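Local atomic coordinates of spermidine synthase (Corynebacterium glutamicum ATCC 13032, PDB entry 3GJY), a protein that probably catalyses the transfer of an aminopropyl group from decarboxylated S-adenosylmethionine to putrescine, forming spermidine in polyamine biosynthesis. Residues A[91-97]-A[114-119]; A[71-75]-A[102-107]. The contacts are given in a common frame with arbitrary orientation. Residue numbers count along the deposited sequence, not the author numbering.

Interaction 1: A[91-97]-A[114-119]; sequences LRITHLG and SRNTVV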
ATOM      1  N   LEU A  91      16.117   5.118   5.481  1.00 12.90           N
ATOM      2  CA  LEU A  91      14.754   4.617   5.450  1.00 12.37           C
ATOM      3  C   LEU A  91      14.664   3.179   4.943  1.00 12.05           C
ATOM      4  O   LEU A  91      15.267   2.844   3.912  1.00 12.24           O
ATOM      5  CB  LEU A  91      13.935   5.575   4.557  1.00 14.16           C
ATOM      6  CG  LEU A  91      12.428   5.473   4.768  1.00 16.23           C
ATOM      7  CD1 LEU A  91      12.052   6.059   6.110  1.00 16.62           C
ATOM      8  CD2 LEU A  91      11.731   6.245   3.645  1.00 21.02           C
ATOM      9  N   ARG A  92      13.858   2.360   5.627  1.00 10.96           N
ATOM     10  CA  ARG A  92      13.597   0.951   5.258  1.00 10.71           C
ATOM     11  C   ARG A  92      12.093   0.838   5.074  1.00 10.26           C
ATOM     12  O   ARG A  92      11.325   0.994   6.028  1.00 10.64           O
ATOM     13  CB  ARG A  92      14.060  -0.021   6.346  1.00 11.38           C
ATOM     14  CG  ARG A  92      15.512   0.105   6.674  1.00 12.56           C
ATOM     15  CD  ARG A  92      15.826  -0.434   8.081  1.00 13.95           C
ATOM     16  NE  ARG A  92      15.101   0.326   9.092  1.00 13.31           N
ATOM     17  CZ  ARG A  92      15.063   0.013  10.388  1.00 13.57           C
ATOM     18  NH1 ARG A  92      15.704  -1.077  10.811  1.00 15.60           N
ATOM     19  NH2 ARG A  92      14.326   0.749  11.231  1.00 14.09           N
ATOM     20  N   ILE A  93      11.658   0.584   3.832  1.00  9.95           N
ATOM     21  CA  ILE A  93      10.238   0.435   3.532  1.00 10.53           C
ATOM     22  C   ILE A  93       9.952  -1.011   3.100  1.00  9.54           C
ATOM     23  O   ILE A  93      10.588  -1.485   2.137  1.00 10.27           O
ATOM     24  CB  ILE A  93       9.758   1.401   2.425  1.00 10.47           C
ATOM     25  CG1 ILE A  93      10.160   2.855   2.725  1.00 11.54           C
ATOM     26  CG2 ILE A  93       8.214   1.223   2.216  1.00 12.72           C
ATOM     27  CD1 ILE A  93       9.751   3.823   1.635  1.00 15.21           C
ATOM     28  N   THR A  94       9.016  -1.679   3.789  1.00 11.03           N
ATOM     29  CA  THR A  94       8.563  -3.020   3.396  1.00 10.78           C
ATOM     30  C   THR A  94       7.245  -2.908   2.691  1.00 10.67           C
ATOM     31  O   THR A  94       6.304  -2.278   3.227  1.00 11.54           O
ATOM     32  CB  THR A  94       8.391  -3.924   4.650  1.00 11.33           C
ATOM     33  OG1 THR A  94       9.681  -4.113   5.198  1.00 12.54           O
ATOM     34  CG2 THR A  94       7.758  -5.298   4.322  1.00 12.83           C
ATOM     35  N   HIS A  95       7.180  -3.514   1.502  1.00 10.28           N
ATOM     36  CA  HIS A  95       5.984  -3.534   0.679  1.00  9.42           C
ATOM     37  C   HIS A  95       5.414  -4.931   0.714  1.00 10.18           C
ATOM     38  O   HIS A  95       6.035  -5.873   0.180  1.00 11.51           O
ATOM     39  CB  HIS A  95       6.332  -3.142  -0.772  1.00  9.72           C
ATOM     40  CG  HIS A  95       6.935  -1.796  -0.892  1.00 10.06           C
ATOM     41  ND1 HIS A  95       6.233  -0.704  -1.365  1.00 12.06           N
ATOM     42  CD2 HIS A  95       8.200  -1.366  -0.643  1.00 10.38           C
ATOM     43  CE1 HIS A  95       7.041   0.344  -1.382  1.00 12.91           C
ATOM     44  NE2 HIS A  95       8.236  -0.024  -0.933  1.00 11.17           N
ATOM     45  N   LEU A  96       4.291  -5.072   1.411  1.00 10.26           N
ATOM     46  CA  LEU A  96       3.611  -6.385   1.454  1.00 10.43           C
ATOM     47  C   LEU A  96       2.653  -6.432   0.265  1.00 11.64           C
ATOM     48  O   LEU A  96       1.557  -5.833   0.281  1.00 12.96           O
ATOM     49  CB  LEU A  96       2.882  -6.584   2.794  1.00 11.66           C
ATOM     50  CG  LEU A  96       3.779  -6.572   4.030  1.00 11.78           C
ATOM     51  CD1 LEU A  96       2.939  -6.619   5.290  1.00 14.87           C
ATOM     52  CD2 LEU A  96       4.877  -7.662   4.022  1.00 13.82           C
ATOM     53  N   GLY A  97       3.100  -7.061  -0.811  1.00 12.12           N
ATOM     54  CA  GLY A  97       2.439  -6.897  -2.130  1.00 14.02           C
ATOM     55  C   GLY A  97       2.821  -5.615  -2.839  1.00 15.93           C
ATOM     56  O   GLY A  97       3.296  -4.658  -2.231  1.00 17.91           O
ATOM     57  N   SER A 114      16.941   5.125   0.307  1.00 13.63           N
ATOM     58  CA  SER A 114      16.015   4.162   0.921  1.00 12.81           C
ATOM     59  C   SER A 114      16.227   2.740   0.400  1.00 12.33           C
ATOM     60  O   SER A 114      16.717   2.533  -0.722  1.00 13.40           O
ATOM     61  CB  SER A 114      14.552   4.601   0.731  1.00 13.24           C
ATOM     62  OG  SER A 114      14.127   4.511  -0.632  1.00 13.22           O
ATOM     63  N   ARG A 115      15.910   1.787   1.261  1.00 12.05           N
ATOM     64  CA  ARG A 115      15.892   0.385   0.901  1.00 11.80           C
ATOM     65  C   ARG A 115      14.458  -0.088   0.895  1.00 11.47           C
ATOM     66  O   ARG A 115      13.805  -0.069   1.951  1.00 12.92           O
ATOM     67  CB  ARG A 115      16.676  -0.429   1.920  1.00 12.04           C
ATOM     68  CG  ARG A 115      18.199  -0.232   1.812  1.00 14.71           C
ATOM     69  CD  ARG A 115      18.977  -1.209   2.681  1.00 20.27           C
ATOM     70  NE  ARG A 115      18.951  -0.809   4.076  1.00 21.94           N
ATOM     71  CZ  ARG A 115      19.188  -1.629   5.112  1.00 21.56           C
ATOM     72  NH1 ARG A 115      19.397  -2.946   4.924  1.00 21.92           N
ATOM     73  NH2 ARG A 115      19.185  -1.138   6.366  1.00 21.51           N
ATOM     74  N   ASN A 116      13.962  -0.505  -0.271  1.00 10.53           N
ATOM     75  CA  ASN A 116      12.564  -0.966  -0.421  1.00 10.16           C
ATOM     76  C   ASN A 116      12.569  -2.459  -0.651  1.00 10.35           C
ATOM     77  O   ASN A 116      13.218  -2.925  -1.586  1.00 12.15           O
ATOM     78  CB  ASN A 116      11.905  -0.282  -1.630  1.00 11.20           C
ATOM     79  CG  ASN A 116      11.713   1.208  -1.407  1.00 10.38           C
ATOM     80  OD1 ASN A 116      10.621   1.652  -0.968  1.00 11.11           O
ATOM     81  ND2 ASN A 116      12.771   1.983  -1.613  1.00 11.55           N
ATOM     82  N   THR A 117      11.901  -3.200   0.222  1.00 10.45           N
ATOM     83  CA  THR A 117      11.800  -4.654   0.064  1.00  9.98           C
ATOM     84  C   THR A 117      10.365  -4.998  -0.282  1.00 10.43           C
ATOM     85  O   THR A 117       9.461  -4.617   0.462  1.00 11.77           O
ATOM     86  CB  THR A 117      12.228  -5.369   1.344  1.00 11.25           C
ATOM     87  OG1 THR A 117      13.585  -5.010   1.623  1.00 13.37           O
ATOM     88  CG2 THR A 117      12.121  -6.861   1.206  1.00 14.05           C
ATOM     89  N   VAL A 118      10.165  -5.682  -1.401  1.00 10.90           N
ATOM     90  CA  VAL A 118       8.830  -6.062  -1.852  1.00 10.40           C
ATOM     91  C   VAL A 118       8.680  -7.561  -1.636  1.00 11.08           C
ATOM     92  O   VAL A 118       9.479  -8.333  -2.140  1.00 12.55           O
ATOM     93  CB  VAL A 118       8.604  -5.706  -3.364  1.00 11.17           C
ATOM     94  CG1 VAL A 118       7.165  -6.069  -3.779  1.00 13.28           C
ATOM     95  CG2 VAL A 118       8.887  -4.208  -3.624  1.00 11.58           C
ATOM     96  N   VAL A 119       7.641  -7.953  -0.918  1.00 10.94           N
ATOM     97  CA  VAL A 119       7.307  -9.361  -0.716  1.00 11.47           C
ATOM     98  C   VAL A 119       6.200  -9.694  -1.697  1.00 11.34           C
ATOM     99  O   VAL A 119       5.054  -9.188  -1.585  1.00 12.93           O
ATOM    100  CB  VAL A 119       6.851  -9.668   0.722  1.00 10.91           C
ATOM    101  CG1 VAL A 119       6.556 -11.187   0.872  1.00 14.55           C
ATOM    102  CG2 VAL A 119       7.883  -9.161   1.736  1.00 14.47           C
TER
HETATM  103  O   HOH W   1      18.139   2.433   4.228  1.00 27.01           O
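Six backbone hydrogen bonds tie segment 91-97 to segment 114-119, whose strands 92-96 and 115-119 run parallel. Arg115 N donates to Leu91 O and Ile93 N to Arg115 O (both 2.9 Å), and the ladder climbs through Thr117 N to Ile93 O (2.9 Å), His95 N to Thr117 O (2.7 Å) and Val119 N to His95 O (2.8 Å), before Gly97 N reaches Val119 O (3.0 Å). Gly97 has a positive phi of 80° at which a CB would jam against the preceding carbonyl, so glycine suits this exit from the strand. A side-chain bond crosses too: His95 NE2 donates to Asn116 OD1 (2.9 Å), giving these two buried atoms a partner, while Asn116 ND2 donates to Ser114 OG (3.0 Å) and also to Arg140 O; Ser114 OG itself is hydrogen-bonded to Tyr111 O. Arg92 turns its guanidinium elsewhere, to a salt bridge with Asp161 on the neighbouring strand.

Packing sorts by face. Ile93, His95, Asn116 and Val118 share the face beneath helix 102-110; there Val118 CG2 lies 4.0 Å from His95 CB. On the other face, Leu96 CD2 meets Val119 CG2 at 4.1 Å, and both apolar side chains pack on Ala148 of helix 148-153. Beta-branched Ile, Thr and Val suit the extended backbone. Joined through helix 102-110, the two strands form the beta-alpha-beta unit that opens the Rossmann-like sheet of the AdoMet-dependent methyltransferase fold, to which spermidine synthases belong.

Interaction 2: A[71-75]-A[102-107]; sequences MRWIA and TMARYF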
HETATM    1  N   MSE A  71      -2.270   4.927  -5.629  1.00 13.01           N
HETATM    2  CA  MSE A  71      -0.784   5.010  -5.485  1.00 11.32           C
HETATM    3  C   MSE A  71      -0.345   6.432  -5.240  1.00 11.81           C
HETATM    4  O   MSE A  71       0.532   6.685  -4.397  1.00 13.06           O
HETATM    5  CB  MSE A  71      -0.089   4.452  -6.735  1.00 11.37           C
HETATM    6  CG  MSE A  71      -0.240   2.960  -6.949  1.00 11.24           C
HETATM    7 SE   MSE A  71       0.936   2.363  -8.350  0.80 15.57          SE
HETATM    8  CE  MSE A  71       0.272   0.564  -8.453  1.00 15.64           C
ATOM      9  N   ARG A  72      -1.011   7.376  -5.930  1.00 13.40           N
ATOM     10  CA  ARG A  72      -0.750   8.788  -5.659  1.00 13.36           C
ATOM     11  C   ARG A  72      -1.090   9.129  -4.203  1.00 13.45           C
ATOM     12  O   ARG A  72      -0.376   9.945  -3.567  1.00 13.66           O
ATOM     13  CB  ARG A  72      -1.588   9.664  -6.590  1.00 14.48           C
ATOM     14  CG  ARG A  72      -1.232   9.451  -8.048  1.00 18.03           C
ATOM     15  CD  ARG A  72      -2.179  10.239  -8.948  1.00 22.04           C
ATOM     16  NE  ARG A  72      -1.974  11.675  -8.861  1.00 26.35           N
ATOM     17  CZ  ARG A  72      -1.159  12.361  -9.664  1.00 30.54           C
ATOM     18  NH1 ARG A  72      -0.441  11.753 -10.613  1.00 32.08           N
ATOM     19  NH2 ARG A  72      -1.049  13.664  -9.510  1.00 30.29           N
ATOM     20  N   TRP A  73      -2.181   8.549  -3.694  1.00 12.60           N
ATOM     21  CA  TRP A  73      -2.606   8.841  -2.313  1.00 13.21           C
ATOM     22  C   TRP A  73      -1.626   8.284  -1.292  1.00 13.14           C
ATOM     23  O   TRP A  73      -1.275   8.962  -0.317  1.00 13.69           O
ATOM     24  CB  TRP A  73      -4.024   8.332  -2.051  1.00 13.75           C
ATOM     25  CG  TRP A  73      -5.027   8.879  -3.033  1.00 13.46           C
ATOM     26  CD1 TRP A  73      -4.891   9.969  -3.852  1.00 14.29           C
ATOM     27  CD2 TRP A  73      -6.319   8.358  -3.267  1.00 14.28           C
ATOM     28  NE1 TRP A  73      -6.016  10.136  -4.627  1.00 15.09           N
ATOM     29  CE2 TRP A  73      -6.923   9.169  -4.272  1.00 13.41           C
ATOM     30  CE3 TRP A  73      -7.047   7.289  -2.724  1.00 15.58           C
ATOM     31  CZ2 TRP A  73      -8.214   8.917  -4.762  1.00 16.91           C
ATOM     32  CZ3 TRP A  73      -8.363   7.053  -3.215  1.00 18.75           C
ATOM     33  CH2 TRP A  73      -8.913   7.867  -4.213  1.00 16.83           C
ATOM     34  N   ILE A  74      -1.174   7.042  -1.520  1.00 12.20           N
ATOM     35  CA  ILE A  74      -0.115   6.468  -0.660  1.00 12.23           C
ATOM     36  C   ILE A  74       1.144   7.367  -0.725  1.00 11.95           C
ATOM     37  O   ILE A  74       1.747   7.678   0.314  1.00 12.17           O
ATOM     38  CB  ILE A  74       0.225   5.025  -1.051  1.00 12.21           C
ATOM     39  CG1 ILE A  74      -0.979   4.132  -0.726  1.00 14.33           C
ATOM     40  CG2 ILE A  74       1.474   4.549  -0.317  1.00 12.97           C
ATOM     41  CD1 ILE A  74      -0.856   2.728  -1.332  1.00 15.75           C
ATOM     42  N   ALA A  75       1.550   7.765  -1.930  1.00 12.16           N
ATOM     43  CA  ALA A  75       2.733   8.627  -2.055  1.00 12.27           C
ATOM     44  C   ALA A  75       2.567   9.889  -1.222  1.00 13.11           C
ATOM     45  O   ALA A  75       3.474  10.275  -0.493  1.00 12.49           O
ATOM     46  CB  ALA A  75       2.962   9.012  -3.516  1.00 13.24           C
ATOM     47  N   THR A 102       5.916  -1.063  -8.494  1.00 12.18           N
ATOM     48  CA  THR A 102       5.869   0.341  -8.881  1.00 11.89           C
ATOM     49  C   THR A 102       5.949   1.302  -7.695  1.00 11.49           C
ATOM     50  O   THR A 102       6.649   2.330  -7.780  1.00 11.60           O
ATOM     51  CB  THR A 102       4.636   0.572  -9.728  1.00 12.25           C
ATOM     52  OG1 THR A 102       4.720  -0.313 -10.869  1.00 12.91           O
ATOM     53  CG2 THR A 102       4.458   2.071 -10.144  1.00 14.14           C
HETATM   54  N   MSE A 103       5.240   1.022  -6.598  1.00 12.66           N
HETATM   55  CA  MSE A 103       5.357   1.865  -5.416  0.50 12.20           C
HETATM   56  C   MSE A 103       6.805   1.862  -4.862  1.00 12.38           C
HETATM   57  O   MSE A 103       7.339   2.891  -4.454  1.00 13.26           O
HETATM   58  CB  MSE A 103       4.369   1.363  -4.349  0.50 12.90           C
HETATM   59  CG  MSE A 103       3.998   2.366  -3.302  0.50 13.85           C
HETATM   60 SE   MSE A 103       2.557   3.663  -3.793  0.40 14.13          SE
HETATM   61  CE  MSE A 103       3.665   5.078  -4.619  0.50 14.37           C
ATOM     62  N   ALA A 104       7.428   0.678  -4.819  1.00 11.32           N
ATOM     63  CA  ALA A 104       8.824   0.553  -4.384  1.00 11.08           C
ATOM     64  C   ALA A 104       9.761   1.404  -5.251  1.00 11.11           C
ATOM     65  O   ALA A 104      10.657   2.113  -4.754  1.00 11.34           O
ATOM     66  CB  ALA A 104       9.268  -0.930  -4.335  1.00 11.75           C
ATOM     67  N   ARG A 105       9.546   1.306  -6.561  1.00 10.25           N
ATOM     68  CA  ARG A 105      10.301   2.081  -7.559  1.00 11.43           C
ATOM     69  C   ARG A 105      10.130   3.597  -7.335  1.00 10.83           C
ATOM     70  O   ARG A 105      11.081   4.390  -7.457  1.00 11.84           O
ATOM     71  CB  ARG A 105       9.798   1.646  -8.939  1.00 11.83           C
ATOM     72  CG  ARG A 105      10.313   2.445 -10.151  1.00 11.32           C
ATOM     73  CD  ARG A 105       9.725   1.801 -11.399  1.00 11.41           C
ATOM     74  NE  ARG A 105      10.008   2.511 -12.650  1.00 12.17           N
ATOM     75  CZ  ARG A 105       9.144   3.285 -13.296  1.00 11.98           C
ATOM     76  NH1 ARG A 105       7.942   3.564 -12.784  1.00 12.68           N
ATOM     77  NH2 ARG A 105       9.496   3.761 -14.476  1.00 12.77           N
ATOM     78  N   TYR A 106       8.899   3.994  -7.003  1.00 10.74           N
ATOM     79  CA  TYR A 106       8.605   5.395  -6.725  1.00 10.80           C
ATOM     80  C   TYR A 106       9.390   5.894  -5.507  1.00 11.66           C
ATOM     81  O   TYR A 106      10.103   6.910  -5.568  1.00 11.75           O
ATOM     82  CB  TYR A 106       7.089   5.526  -6.484  1.00 12.03           C
ATOM     83  CG  TYR A 106       6.682   6.913  -6.089  1.00 11.23           C
ATOM     84  CD1 TYR A 106       6.377   7.879  -7.058  1.00 12.69           C
ATOM     85  CD2 TYR A 106       6.610   7.281  -4.755  1.00 11.48           C
ATOM     86  CE1 TYR A 106       6.014   9.171  -6.694  1.00 14.04           C
ATOM     87  CE2 TYR A 106       6.277   8.583  -4.369  1.00 13.56           C
ATOM     88  CZ  TYR A 106       5.986   9.527  -5.353  1.00 14.07           C
ATOM     89  OH  TYR A 106       5.642  10.802  -4.974  1.00 16.63           O
ATOM     90  N   PHE A 107       9.256   5.166  -4.381  1.00 11.14           N
ATOM     91  CA  PHE A 107       9.942   5.600  -3.168  1.00 11.09           C
ATOM     92  C   PHE A 107      11.445   5.529  -3.307  1.00 11.89           C
ATOM     93  O   PHE A 107      12.167   6.327  -2.707  1.00 11.64           O
ATOM     94  CB  PHE A 107       9.475   4.832  -1.923  1.00 11.94           C
ATOM     95  CG  PHE A 107       8.112   5.248  -1.458  1.00 10.95           C
ATOM     96  CD1 PHE A 107       7.911   6.498  -0.931  1.00 12.63           C
ATOM     97  CD2 PHE A 107       7.020   4.427  -1.661  1.00 14.06           C
ATOM     98  CE1 PHE A 107       6.630   6.901  -0.522  1.00 13.71           C
ATOM     99  CE2 PHE A 107       5.732   4.833  -1.285  1.00 14.24           C
ATOM    100  CZ  PHE A 107       5.547   6.081  -0.709  1.00 12.40           C
TER
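Two helices of the Rossmann-like domain, 69-85 and 102-110, pack here through their buried sides; the short segments run 11.1 Å apart at an angle of 38°, a separation bridged by long side chains, and no hydrogen bond links them.

Apolar contacts centre on Met103, a selenomethionine like Met71. Its SE lies 4.0 Å from Met71 CB and 3.7 Å from Ile74 CG2, while its CE is 4.1 Å from Ala75 CB; a flexible, unbranched side chain can thread between these neighbours. At the start of the segments, Met71 SE rests 4.0 Å from Thr102 CG2, so threonine offers its methyl group to the interface while its hydroxyl bonds to Ser56.

Aromatic contacts gather round Ala75, whose small side chain admits both rings, Phe107 against its CA and Tyr106 against its CB. Phe107 CZ comes within 4.0 Å of Ala75 CA and 4.4 Å of Ile74 CG2. Tyr106 combines an apolar ring for packing with a hydroxyl that hydrogen-bonds Arg79, one turn beyond Ala75 on the same helix. The tightest touch between the segments brings Ala75 CB to 3.4 Å from Tyr106 CE2.

Helix 102-110 connects the two contacts, whose centres lie about 11 Å apart. In chain order, helix 69-85 leads into strand 92-96, then comes helix 102-110 and strand 115-120, so the segments of the two interactions alternate. Interaction 1 lies within the sheet; interaction 2 forms a helical layer over one face of it. The layers meet directly: Ala104 CB lies 3.4 Å from Val118 CG2, and Phe107 CB 3.5 Å from Asn116 OD1. Helix 102-110 thus packs on the sheet with one side and on helix 69-85 with another, making a continuous buried core at the start of the Rossmann-like domain of this probable aminopropyltransferase.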